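Local coordinates for ribosomal-protein-serine acetyltransferase, putative (Vibrio cholerae O1 biovar eltor, PDB 2FCK) that probably works as a GNAT-family acetyltransferase, perhaps moving acetyl from acetyl-coenzyme A to the N-terminus of a ribosomal protein, though its substrate is not established, at residues A[33-36]-A[37-40]; A[141-144]-A[145-148]; A[114-117]-A[118-122]; A[103-107]-A[108-112]. All coordinates share one frame; numbering follows the deposited sequence.

Contact 1 (A[33-36]-A[37-40]); sequences RQSQ and TLHQ
Ser35 reaches forward to Thr37 and Leu38 through its hydroxyl, and this is the heart of the contact. With OG turned away from its own backbone N (chi1 172°), the oxygen faces the backbone ahead and takes two backbone N-H groups, Thr37 N at 3.2 Å from Ser35 OG and Leu38 N at 2.9 Å from Ser35 OG. The Leu38 bond is the straighter, at 164° against 145°. The bond to Thr37 makes this an ST turn. The same hydroxyl is also hydrogen-bonded to the carboxylate of Asp107, so three partners grip one oxygen. Beside the polar centre, Ser35 CB packs against Leu38, with CD1 at 3.6 Å from Ser35 CB. At the carbonyl end of the serine a water spans the turn: it donates to Ser35 O at 2.7 Å and accepts from His39 N at 2.9 Å.

Gln36 follows with an extended side chain that leads outward. Its CG passes Thr37 CG2 at 4.0 Å, the two side chains crossing at a slant, while the Gln36 carbonyl lies at the edge of the His39 ring; the model is crowded there, so that approach is doubtful in detail. Thr37 OG1 bonds the second carboxylate oxygen of Asp107. The whole turn is a surface loop between helix 25-33 and helix 51-66, tied through Asp107 to the start of helix 107-110, with Leu38 buried against Trp104 of strand 98-105.

Contact 2 (A[141-144]-A[145-148]); sequences PENV and PSQA
Around Asn143 O gather three donors of the first helical turn. Ser146 OG is the closest, at 2.7 Å from Asn143 O, bonding from 20° out of the carbonyl plane. Its torsion, chi1 68°, sets the hydroxyl between the serine's own N and carbonyl carbon, which points it back at the capping residue's carbonyl. Ser146 is modelled in two conformers, so this bond holds for one of them. The backbone bonds from Ser146 N and from Gln147 N to the same oxygen are weak.

Asn143 itself stands at the N-cap, its side chain close to Ser146 (Asn143 CB 3.4 Å from Ser146 OG) and running at about a right angle to the Pro145 ring. Val144 CB meets Pro145 CD at 3.6 Å, and Ala148 N closes the first regular turn with a bond of 2.9 Å to Val144 O, at 164°.

Further out, Gln147 stretches back over the cap with CG beside its backbone N and the rest extended. NE2 makes a weak bond to Pro141 O at 2.9 Å, and its stronger partner is Asp140 O, so the amide straps the incoming loop to the helix. The Gln147 side chain also touches Cys139 of strand 134-139 and Ile175 and Phe177 of strand 170-179, while Ser146 O holds the hydroxyl of Tyr103.

This is a capped helix start following a central strand, as in GNAT proteins, where the link between this strand and helix commonly borders the acetyl-coenzyme A cleft.

Contact 3 (A[114-117]-A[118-122]); sequences YGKE and ALTAL. With NO3 (nitrate ion), chain D.
The first turns of helix 114-129 carry the glycine-rich acyl-coenzyme A motif of GNAT proteins, and here Tyr114 to Glu117 hand their carbonyls to Ala118 to Ala121 in regular helical bonds. Ala118 N bonds Tyr114 O at 2.8 Å and Leu119 N bonds Gly115 O at 2.9 Å.

Lys116 and Thr120 supply the side-chain detail. They lie side by side and point the same way, with Lys116 CG at 3.9 Å from Thr120 OG1. The threonine hydroxyl, held next to its own backbone N by chi1 -66°, folds back and donates to Lys116 O at 2.8 Å. Thr120 N reaches that oxygen too, at 2.9 Å from Lys116 O, and the two donors come from opposite faces of the carbonyl plane. Lys116 runs outward fully extended, whereas Glu117, also extended, turns its carboxylate to Arg14 in a salt bridge and to Thr12 OG1.

On the inner side Ala118 and Leu122 rest on strand 83-93, and Leu119 on Tyr103. Tyr114 OH bonds Glu77.

At the N-terminal end, Lys116 N donates to nitrate O3 at 2.8 Å, a bond of 163°; Arg152 also bonds this ion. Gly115 has only backbone there, and Gly115 N comes within 2.9 Å of nitrate O3. An anion against the N-H groups of a helix start is consistent with the coenzyme A pyrophosphate site of the GNAT fold.

Contact 4 (A[103-107]-A[108-112]); sequences YWIGD and RYQRQ. With NO3 (nitrate ion), chain L; NO3 (nitrate ion), chain C.
Gln110 folds back to the end of strand 98-105, its side chain crossing that of Ile105 at a slant. Ile105 CG2 presses on Gln110 CG at 3.7 Å, and beyond this apolar touch the amide turns so that Gln110 NE2 donates to Ile105 O at 3.0 Å. The donor stands above the carbonyl plane, 40° out of it, rather than on a lone pair. CG beside the backbone N (chi1 -69°) with the rest extended carries the amide across to the strand.

Tyr109 shares that methyl, its CB 4.0 Å from Ile105 CG2. One face of its ring receives the Arg108 side chain: CG of Arg108 sits over the ring centre, 3.4 Å above the plane, while the arginine chain then bends at chi3. Arg108 N bonds a nitrate through O3 at 3.0 Å, an anion held at the helix start.

Gly106 caps the short helix. Its carbonyl oxygen takes Tyr109 N at 2.9 Å from Gly106 O, and Gln110 N too, the latter nearly in line with the carbonyl. Asp107 follows, turning its carboxylate to the hydroxyls of Ser35 and Thr37. A second nitrate sits at the end of the strand, Ile105 N donating to its O1 at 2.9 Å and nearly straight, 175°, with the Tyr103 ring edge beside it; Gln110 NE2 is also 2.6 Å from O3 of that ion.

A strand running through a glycine cap into the Q-x-x-G-x-G signature, here Gln110 to Gly115, is the hallmark of GNAT motif A; the nitrate at Ile105 N and Gln110 probably marks part of the acetyl-coenzyme A groove.

Overall arrangement
All four contacts fall within one GNAT domain, in the chain order 1, 4, 3, 2. Contact 4 is the hub, touching the other three: contact 1 through Asp107 (centres 11 Å apart), contact 3 through Tyr109 O to Tyr114 N (10 Å), and contact 2 through Tyr103 and Gln110 (13 Å). Strand 98-105 runs into helix 107-110 and on to helix 114-129, so contacts 4 and 3 are successive parts of one motif. Strand 134-139, parallel to 98-105, leads to the helix of contact 2. Contacts 1 and 3 lie farthest apart, about 20 Å between centres. Contacts 2, 3 and 4 probably border the coenzyme A cleft, while contact 1 packs on the start of helix 107-110 and the end of strand 98-105.

Contact 1 (A[33-36]-A[37-40])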
loop_
_atom_site.group_PDB
_atom_site.type_symbol
_atom_site.label_atom_id
_atom_site.label_comp_id
_atom_site.label_asym_id
_atom_site.label_seq_id
_atom_site.Cartn_x
_atom_site.Cartn_y
_atom_site.Cartn_z
ATOM N N ARG A 33 -29.631 -4.465 -6.234
ATOM C CA ARG A 33 -30.669 -4.881 -7.158
ATOM C C ARG A 33 -31.226 -3.675 -7.892
ATOM O O ARG A 33 -31.738 -3.830 -9.009
ATOM C CB ARG A 33 -31.799 -5.600 -6.461
ATOM C CG ARG A 33 -31.967 -7.048 -6.841
ATOM C CD ARG A 33 -31.152 -7.922 -6.003
ATOM N NE ARG A 33 -31.531 -9.322 -6.200
ATOM C CZ ARG A 33 -30.829 -10.214 -6.911
ATOM N NH1 ARG A 33 -29.711 -9.871 -7.545
ATOM N NH2 ARG A 33 -31.273 -11.465 -7.003
ATOM N N GLN A 34 -31.207 -2.512 -7.226
ATOM C CA GLN A 34 -31.853 -1.333 -7.808
ATOM C C GLN A 34 -30.919 -0.631 -8.799
ATOM O O GLN A 34 -31.402 0.183 -9.596
ATOM C CB GLN A 34 -32.274 -0.324 -6.754
ATOM C CG GLN A 34 -33.544 -0.780 -6.027
ATOM C CD GLN A 34 -34.703 -1.030 -6.967
ATOM O OE1 GLN A 34 -34.999 -0.162 -7.799
ATOM N NE2 GLN A 34 -35.428 -2.180 -6.829
ATOM N N SER A 35 -29.649 -0.989 -8.788
ATOM C CA SER A 35 -28.679 -0.294 -9.634
ATOM C C SER A 35 -28.504 -0.952 -11.009
ATOM O O SER A 35 -28.270 -2.155 -11.102
ATOM C CB SER A 35 -27.326 -0.232 -8.939
ATOM O OG SER A 35 -26.380 0.284 -9.882
ATOM N N GLN A 36 -28.613 -0.160 -12.073
ATOM C CA GLN A 36 -28.381 -0.665 -13.432
ATOM C C GLN A 36 -26.958 -1.207 -13.613
ATOM O O GLN A 36 -26.738 -2.157 -14.389
ATOM C CB GLN A 36 -28.617 0.472 -14.428
ATOM C CG GLN A 36 -28.273 0.147 -15.874
ATOM C CD GLN A 36 -28.717 1.255 -16.819
ATOM O OE1 GLN A 36 -29.076 2.346 -16.384
ATOM N NE2 GLN A 36 -28.669 0.986 -18.100
ATOM N N THR A 37 -26.011 -0.610 -12.892
ATOM C CA THR A 37 -24.571 -0.831 -13.165
ATOM C C THR A 37 -23.693 -1.352 -12.034
ATOM O O THR A 37 -22.612 -1.874 -12.312
ATOM C CB THR A 37 -23.873 0.455 -13.664
ATOM O OG1 THR A 37 -23.952 1.461 -12.640
ATOM C CG2 THR A 37 -24.494 0.937 -14.950
ATOM N N LEU A 38 -24.089 -1.183 -10.768
ATOM C CA LEU A 38 -23.211 -1.593 -9.669
ATOM C C LEU A 38 -22.747 -3.046 -9.745
ATOM O O LEU A 38 -21.591 -3.335 -9.412
ATOM C CB LEU A 38 -23.868 -1.310 -8.304
ATOM C CG LEU A 38 -23.828 0.156 -7.836
ATOM C CD1 LEU A 38 -24.692 0.332 -6.594
ATOM C CD2 LEU A 38 -22.413 0.546 -7.490
ATOM N N HIS A 39 -23.621 -3.948 -10.190
ATOM C CA HIS A 39 -23.319 -5.378 -10.209
ATOM C C HIS A 39 -22.015 -5.667 -10.959
ATOM O O HIS A 39 -21.364 -6.667 -10.700
ATOM C CB HIS A 39 -24.446 -6.159 -10.890
ATOM C CG HIS A 39 -24.631 -5.798 -12.328
ATOM N ND1 HIS A 39 -25.357 -4.695 -12.736
ATOM C CD2 HIS A 39 -24.125 -6.357 -13.451
ATOM C CE1 HIS A 39 -25.326 -4.620 -14.056
ATOM N NE2 HIS A 39 -24.589 -5.616 -14.513
ATOM N N GLN A 40 -21.631 -4.807 -11.882
ATOM C CA GLN A 40 -20.482 -5.151 -12.697
ATOM C C GLN A 40 -19.169 -4.720 -12.072
ATOM O O GLN A 40 -18.114 -5.185 -12.499
ATOM C CB GLN A 40 -20.607 -4.575 -14.086
ATOM C CG GLN A 40 -20.411 -3.110 -14.181
ATOM C CD GLN A 40 -20.913 -2.565 -15.516
ATOM O OE1 GLN A 40 -20.464 -2.989 -16.588
ATOM N NE2 GLN A 40 -21.827 -1.609 -15.452
HETATM O O HOH W 1 -26.469 -3.662 -9.752
#

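Contact 2 (A[141-144]-A[145-148])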
loop_
_atom_site.group_PDB
_atom_site.type_symbol
_atom_site.label_atom_id
_atom_site.label_comp_id
_atom_site.label_asym_id
_atom_site.label_seq_id
_atom_site.Cartn_x
_atom_site.Cartn_y
_atom_site.Cartn_z
ATOM N N PRO A 141 -10.597 1.474 -15.286
ATOM C CA PRO A 141 -10.612 2.452 -16.410
ATOM C C PRO A 141 -11.965 2.545 -17.133
ATOM O O PRO A 141 -12.252 3.556 -17.792
ATOM C CB PRO A 141 -9.557 1.894 -17.384
ATOM C CG PRO A 141 -8.672 1.065 -16.564
ATOM C CD PRO A 141 -9.530 0.462 -15.478
ATOM N N GLU A 142 -12.799 1.518 -17.007
ATOM C CA GLU A 142 -14.084 1.507 -17.736
ATOM C C GLU A 142 -15.231 2.078 -16.932
ATOM O O GLU A 142 -16.348 2.152 -17.428
ATOM C CB GLU A 142 -14.455 0.097 -18.139
ATOM C CG GLU A 142 -13.474 -0.574 -19.019
ATOM C CD GLU A 142 -14.198 -1.515 -19.927
ATOM O OE1 GLU A 142 -14.554 -1.071 -21.043
ATOM O OE2 GLU A 142 -14.480 -2.667 -19.493
ATOM N N ASN A 143 -14.963 2.449 -15.686
ATOM C CA ASN A 143 -15.971 3.003 -14.795
ATOM C C ASN A 143 -15.797 4.524 -14.711
ATOM O O ASN A 143 -15.209 5.077 -13.784
ATOM C CB ASN A 143 -15.871 2.325 -13.402
ATOM C CG ASN A 143 -17.043 2.690 -12.447
ATOM O OD1 ASN A 143 -17.241 2.029 -11.396
ATOM N ND2 ASN A 143 -17.774 3.726 -12.759
ATOM N N VAL A 144 -16.316 5.210 -15.708
ATOM C CA VAL A 144 -16.138 6.659 -15.770
ATOM C C VAL A 144 -16.802 7.437 -14.614
ATOM O O VAL A 144 -16.200 8.354 -14.066
ATOM C CB VAL A 144 -16.536 7.196 -17.167
ATOM C CG1 VAL A 144 -16.350 8.736 -17.248
ATOM C CG2 VAL A 144 -15.713 6.467 -18.241
ATOM N N PRO A 145 -18.043 7.081 -14.223
ATOM C CA PRO A 145 -18.650 7.793 -13.080
ATOM C C PRO A 145 -17.768 7.740 -11.809
ATOM O O PRO A 145 -17.695 8.726 -11.087
ATOM C CB PRO A 145 -19.997 7.081 -12.896
ATOM C CG PRO A 145 -20.336 6.581 -14.320
ATOM C CD PRO A 145 -18.974 6.103 -14.815
ATOM N N SER A 146 -17.034 6.647 -11.592
ATOM C CA SER A 146 -16.207 6.520 -10.367
ATOM C C SER A 146 -15.000 7.469 -10.473
ATOM O O SER A 146 -14.518 8.062 -9.490
ATOM C CB SER A 146 -15.726 5.061 -10.141
ATOM O OG SER A 146 -14.781 4.645 -11.135
ATOM N N GLN A 147 -14.495 7.601 -11.694
ATOM C CA GLN A 147 -13.407 8.543 -11.937
ATOM C C GLN A 147 -13.885 9.983 -11.725
ATOM O O GLN A 147 -13.193 10.779 -11.074
ATOM C CB GLN A 147 -12.887 8.371 -13.375
ATOM C CG GLN A 147 -12.376 6.971 -13.647
ATOM C CD GLN A 147 -12.251 6.644 -15.137
ATOM O OE1 GLN A 147 -11.960 7.534 -15.970
ATOM N NE2 GLN A 147 -12.510 5.386 -15.498
ATOM N N ALA A 148 -15.060 10.293 -12.288
ATOM C CA ALA A 148 -15.649 11.642 -12.232
ATOM C C ALA A 148 -15.844 12.029 -10.740
ATOM O O ALA A 148 -15.580 13.164 -10.360
ATOM C CB ALA A 148 -16.997 11.695 -13.011
#

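Contact 3 (A[114-117]-A[118-122])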
loop_
_atom_site.group_PDB
_atom_site.type_symbol
_atom_site.label_atom_id
_atom_site.label_comp_id
_atom_site.label_asym_id
_atom_site.label_seq_id
_atom_site.Cartn_x
_atom_site.Cartn_y
_atom_site.Cartn_z
ATOM N N TYR A 114 -24.617 12.876 -2.870
ATOM C CA TYR A 114 -24.278 11.968 -1.749
ATOM C C TYR A 114 -22.881 11.377 -1.879
ATOM O O TYR A 114 -22.192 11.151 -0.868
ATOM C CB TYR A 114 -25.271 10.819 -1.617
ATOM C CG TYR A 114 -26.651 11.229 -1.070
ATOM C CD1 TYR A 114 -27.679 10.301 -0.999
ATOM C CD2 TYR A 114 -26.890 12.518 -0.623
ATOM C CE1 TYR A 114 -28.925 10.630 -0.475
ATOM C CE2 TYR A 114 -28.150 12.874 -0.091
ATOM C CZ TYR A 114 -29.153 11.921 -0.037
ATOM O OH TYR A 114 -30.387 12.274 0.473
ATOM N N GLY A 115 -22.467 11.087 -3.112
ATOM C CA GLY A 115 -21.121 10.516 -3.287
ATOM C C GLY A 115 -20.021 11.477 -2.853
ATOM O O GLY A 115 -19.070 11.107 -2.139
ATOM N N LYS A 116 -20.185 12.739 -3.226
ATOM C CA LYS A 116 -19.209 13.766 -2.852
ATOM C C LYS A 116 -19.272 13.997 -1.319
ATOM O O LYS A 116 -18.223 14.090 -0.664
ATOM C CB LYS A 116 -19.479 15.084 -3.601
ATOM C CG LYS A 116 -18.377 16.108 -3.342
ATOM C CD LYS A 116 -18.651 17.377 -4.119
ATOM C CE LYS A 116 -17.638 18.442 -3.810
ATOM N NZ LYS A 116 -18.070 19.663 -4.566
ATOM N N GLU A 117 -20.459 14.009 -0.746
ATOM C CA GLU A 117 -20.590 14.247 0.682
ATOM C C GLU A 117 -19.961 13.076 1.482
ATOM O O GLU A 117 -19.204 13.298 2.418
ATOM C CB GLU A 117 -22.081 14.428 1.055
ATOM C CG GLU A 117 -22.331 14.769 2.523
ATOM C CD GLU A 117 -23.793 15.106 2.762
ATOM O OE1 GLU A 117 -24.462 15.589 1.825
ATOM O OE2 GLU A 117 -24.296 14.880 3.871
ATOM N N ALA A 118 -20.271 11.832 1.114
ATOM C CA ALA A 118 -19.734 10.673 1.821
ATOM C C ALA A 118 -18.199 10.540 1.645
ATOM O O ALA A 118 -17.449 10.304 2.606
ATOM C CB ALA A 118 -20.436 9.407 1.317
ATOM N N LEU A 119 -17.732 10.666 0.402
ATOM C CA LEU A 119 -16.309 10.452 0.165
ATOM C C LEU A 119 -15.482 11.585 0.775
ATOM O O LEU A 119 -14.413 11.357 1.358
ATOM C CB LEU A 119 -16.017 10.243 -1.345
ATOM C CG LEU A 119 -14.587 9.929 -1.736
ATOM C CD1 LEU A 119 -14.171 8.644 -1.071
ATOM C CD2 LEU A 119 -14.502 9.777 -3.282
ATOM N N THR A 120 -16.009 12.821 0.705
ATOM C CA THR A 120 -15.292 13.930 1.335
ATOM C C THR A 120 -15.209 13.732 2.864
ATOM O O THR A 120 -14.158 13.997 3.464
ATOM C CB THR A 120 -15.985 15.284 1.008
ATOM O OG1 THR A 120 -15.852 15.525 -0.415
ATOM C CG2 THR A 120 -15.349 16.451 1.790
ATOM N N ALA A 121 -16.288 13.213 3.467
ATOM C CA ALA A 121 -16.284 12.932 4.927
ATOM C C ALA A 121 -15.144 11.963 5.260
ATOM O O ALA A 121 -14.355 12.182 6.214
ATOM C CB ALA A 121 -17.636 12.354 5.338
ATOM N N LEU A 122 -14.994 10.953 4.394
ATOM C CA LEU A 122 -13.981 9.936 4.673
ATOM C C LEU A 122 -12.580 10.523 4.485
ATOM O O LEU A 122 -11.659 10.275 5.266
ATOM C CB LEU A 122 -14.210 8.709 3.780
ATOM C CG LEU A 122 -13.216 7.558 4.037
ATOM C CD1 LEU A 122 -13.333 7.057 5.492
ATOM C CD2 LEU A 122 -13.407 6.396 3.032
HETATM N N NO3 D . -21.644 12.805 -6.316
HETATM O O1 NO3 D . -21.730 11.491 -6.716
HETATM O O2 NO3 D . -21.008 13.790 -7.025
HETATM O O3 NO3 D . -22.177 13.184 -5.128
#

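Contact 4 (A[103-107]-A[108-112])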
loop_
_atom_site.group_PDB
_atom_site.type_symbol
_atom_site.label_atom_id
_atom_site.label_comp_id
_atom_site.label_asym_id
_atom_site.label_seq_id
_atom_site.Cartn_x
_atom_site.Cartn_y
_atom_site.Cartn_z
ATOM N N TYR A 103 -14.937 3.043 -3.071
ATOM C CA TYR A 103 -16.308 3.467 -2.847
ATOM C C TYR A 103 -17.207 2.984 -3.989
ATOM O O TYR A 103 -16.711 2.645 -5.087
ATOM C CB TYR A 103 -16.453 5.030 -2.757
ATOM C CG TYR A 103 -15.705 5.701 -3.919
ATOM C CD1 TYR A 103 -16.343 5.933 -5.127
ATOM C CD2 TYR A 103 -14.369 6.043 -3.782
ATOM C CE1 TYR A 103 -15.620 6.534 -6.232
ATOM C CE2 TYR A 103 -13.637 6.632 -4.851
ATOM C CZ TYR A 103 -14.269 6.858 -6.051
ATOM O OH TYR A 103 -13.546 7.457 -7.082
ATOM N N TRP A 104 -18.504 2.978 -3.727
ATOM C CA TRP A 104 -19.461 2.762 -4.804
ATOM C C TRP A 104 -20.749 3.415 -4.357
ATOM O O TRP A 104 -21.131 3.326 -3.216
ATOM C CB TRP A 104 -19.612 1.276 -5.170
ATOM C CG TRP A 104 -19.837 0.315 -4.051
ATOM C CD1 TRP A 104 -18.920 -0.448 -3.433
ATOM C CD2 TRP A 104 -21.101 0.014 -3.450
ATOM N NE1 TRP A 104 -19.533 -1.236 -2.467
ATOM C CE2 TRP A 104 -20.873 -0.968 -2.465
ATOM C CE3 TRP A 104 -22.408 0.470 -3.669
ATOM C CZ2 TRP A 104 -21.912 -1.502 -1.683
ATOM C CZ3 TRP A 104 -23.441 -0.061 -2.911
ATOM C CH2 TRP A 104 -23.181 -1.030 -1.919
ATOM N N ILE A 105 -21.372 4.178 -5.251
ATOM C CA ILE A 105 -22.558 4.911 -4.850
ATOM C C ILE A 105 -23.597 4.679 -5.949
ATOM O O ILE A 105 -23.247 4.709 -7.130
ATOM C CB ILE A 105 -22.298 6.465 -4.746
ATOM C CG1 ILE A 105 -21.141 6.783 -3.774
ATOM C CG2 ILE A 105 -23.581 7.217 -4.366
ATOM C CD1 ILE A 105 -21.516 6.607 -2.305
ATOM N N GLY A 106 -24.832 4.421 -5.529
ATOM C CA GLY A 106 -25.916 4.175 -6.463
ATOM C C GLY A 106 -26.151 5.412 -7.302
ATOM O O GLY A 106 -26.118 6.543 -6.801
ATOM N N ASP A 107 -26.367 5.149 -8.591
ATOM C CA ASP A 107 -26.609 6.068 -9.662
ATOM C C ASP A 107 -27.542 7.258 -9.234
ATOM O O ASP A 107 -27.187 8.440 -9.390
ATOM C CB ASP A 107 -27.146 5.210 -10.865
ATOM C CG ASP A 107 -26.466 3.746 -10.962
ATOM O OD1 ASP A 107 -26.244 3.212 -12.096
ATOM O OD2 ASP A 107 -26.129 3.096 -9.929
ATOM N N ARG A 108 -28.680 6.949 -8.611
ATOM C CA ARG A 108 -29.693 7.959 -8.254
ATOM C C ARG A 108 -29.225 8.908 -7.137
ATOM O O ARG A 108 -29.726 10.044 -7.024
ATOM C CB ARG A 108 -30.986 7.267 -7.866
ATOM C CG ARG A 108 -31.231 7.158 -6.368
ATOM C CD ARG A 108 -32.535 6.454 -6.064
ATOM N NE ARG A 108 -32.453 5.043 -6.407
ATOM C CZ ARG A 108 -33.208 4.447 -7.310
ATOM N NH1 ARG A 108 -33.001 3.151 -7.553
ATOM N NH2 ARG A 108 -34.148 5.136 -7.975
ATOM N N TYR A 109 -28.252 8.444 -6.347
ATOM C CA TYR A 109 -27.764 9.173 -5.160
ATOM C C TYR A 109 -26.560 10.084 -5.476
ATOM O O TYR A 109 -26.350 11.134 -4.845
ATOM C CB TYR A 109 -27.437 8.181 -4.030
ATOM C CG TYR A 109 -28.652 7.356 -3.634
ATOM C CD1 TYR A 109 -29.786 7.974 -3.138
ATOM C CD2 TYR A 109 -28.685 5.969 -3.840
ATOM C CE1 TYR A 109 -30.927 7.251 -2.807
ATOM C CE2 TYR A 109 -29.841 5.217 -3.505
ATOM C CZ TYR A 109 -30.956 5.874 -3.000
ATOM O OH TYR A 109 -32.105 5.171 -2.647
ATOM N N GLN A 110 -25.794 9.680 -6.469
ATOM C CA GLN A 110 -24.765 10.556 -7.057
ATOM C C GLN A 110 -25.389 11.870 -7.562
ATOM O O GLN A 110 -24.883 12.968 -7.331
ATOM C CB GLN A 110 -24.079 9.833 -8.207
ATOM C CG GLN A 110 -23.225 8.663 -7.727
ATOM C CD GLN A 110 -22.273 8.156 -8.800
ATOM O OE1 GLN A 110 -21.908 8.894 -9.722
ATOM N NE2 GLN A 110 -21.865 6.889 -8.686
ATOM N N ARG A 111 -26.509 11.745 -8.242
ATOM C CA ARG A 111 -27.255 12.916 -8.688
ATOM C C ARG A 111 -27.547 13.924 -7.535
ATOM O O ARG A 111 -27.616 15.133 -7.762
ATOM C CB ARG A 111 -28.537 12.421 -9.390
ATOM C CG ARG A 111 -29.590 13.444 -9.782
ATOM C CD ARG A 111 -30.715 12.761 -10.604
ATOM N NE ARG A 111 -30.172 11.627 -11.368
ATOM C CZ ARG A 111 -30.633 10.374 -11.328
ATOM N NH1 ARG A 111 -31.686 10.063 -10.576
ATOM N NH2 ARG A 111 -30.033 9.426 -12.053
ATOM N N GLN A 112 -27.733 13.433 -6.316
ATOM C CA GLN A 112 -27.994 14.309 -5.156
ATOM C C GLN A 112 -26.730 14.813 -4.405
ATOM O O GLN A 112 -26.840 15.515 -3.386
ATOM C CB GLN A 112 -28.918 13.589 -4.170
ATOM C CG GLN A 112 -30.298 13.267 -4.746
ATOM C CD GLN A 112 -31.125 12.441 -3.798
ATOM O OE1 GLN A 112 -31.581 12.938 -2.759
ATOM N NE2 GLN A 112 -31.342 11.169 -4.148
HETATM N N NO3 L . -29.229 3.739 -8.128
HETATM O O1 NO3 L . -29.308 4.350 -9.377
HETATM O O2 NO3 L . -29.297 2.362 -8.019
HETATM O O3 NO3 L . -29.072 4.509 -6.985
HETATM N N NO3 C . -19.357 5.246 -7.794
HETATM O O1 NO3 C . -20.315 4.246 -7.903
HETATM O O2 NO3 C . -18.037 4.941 -8.058
HETATM O O3 NO3 C . -19.682 6.538 -7.413
#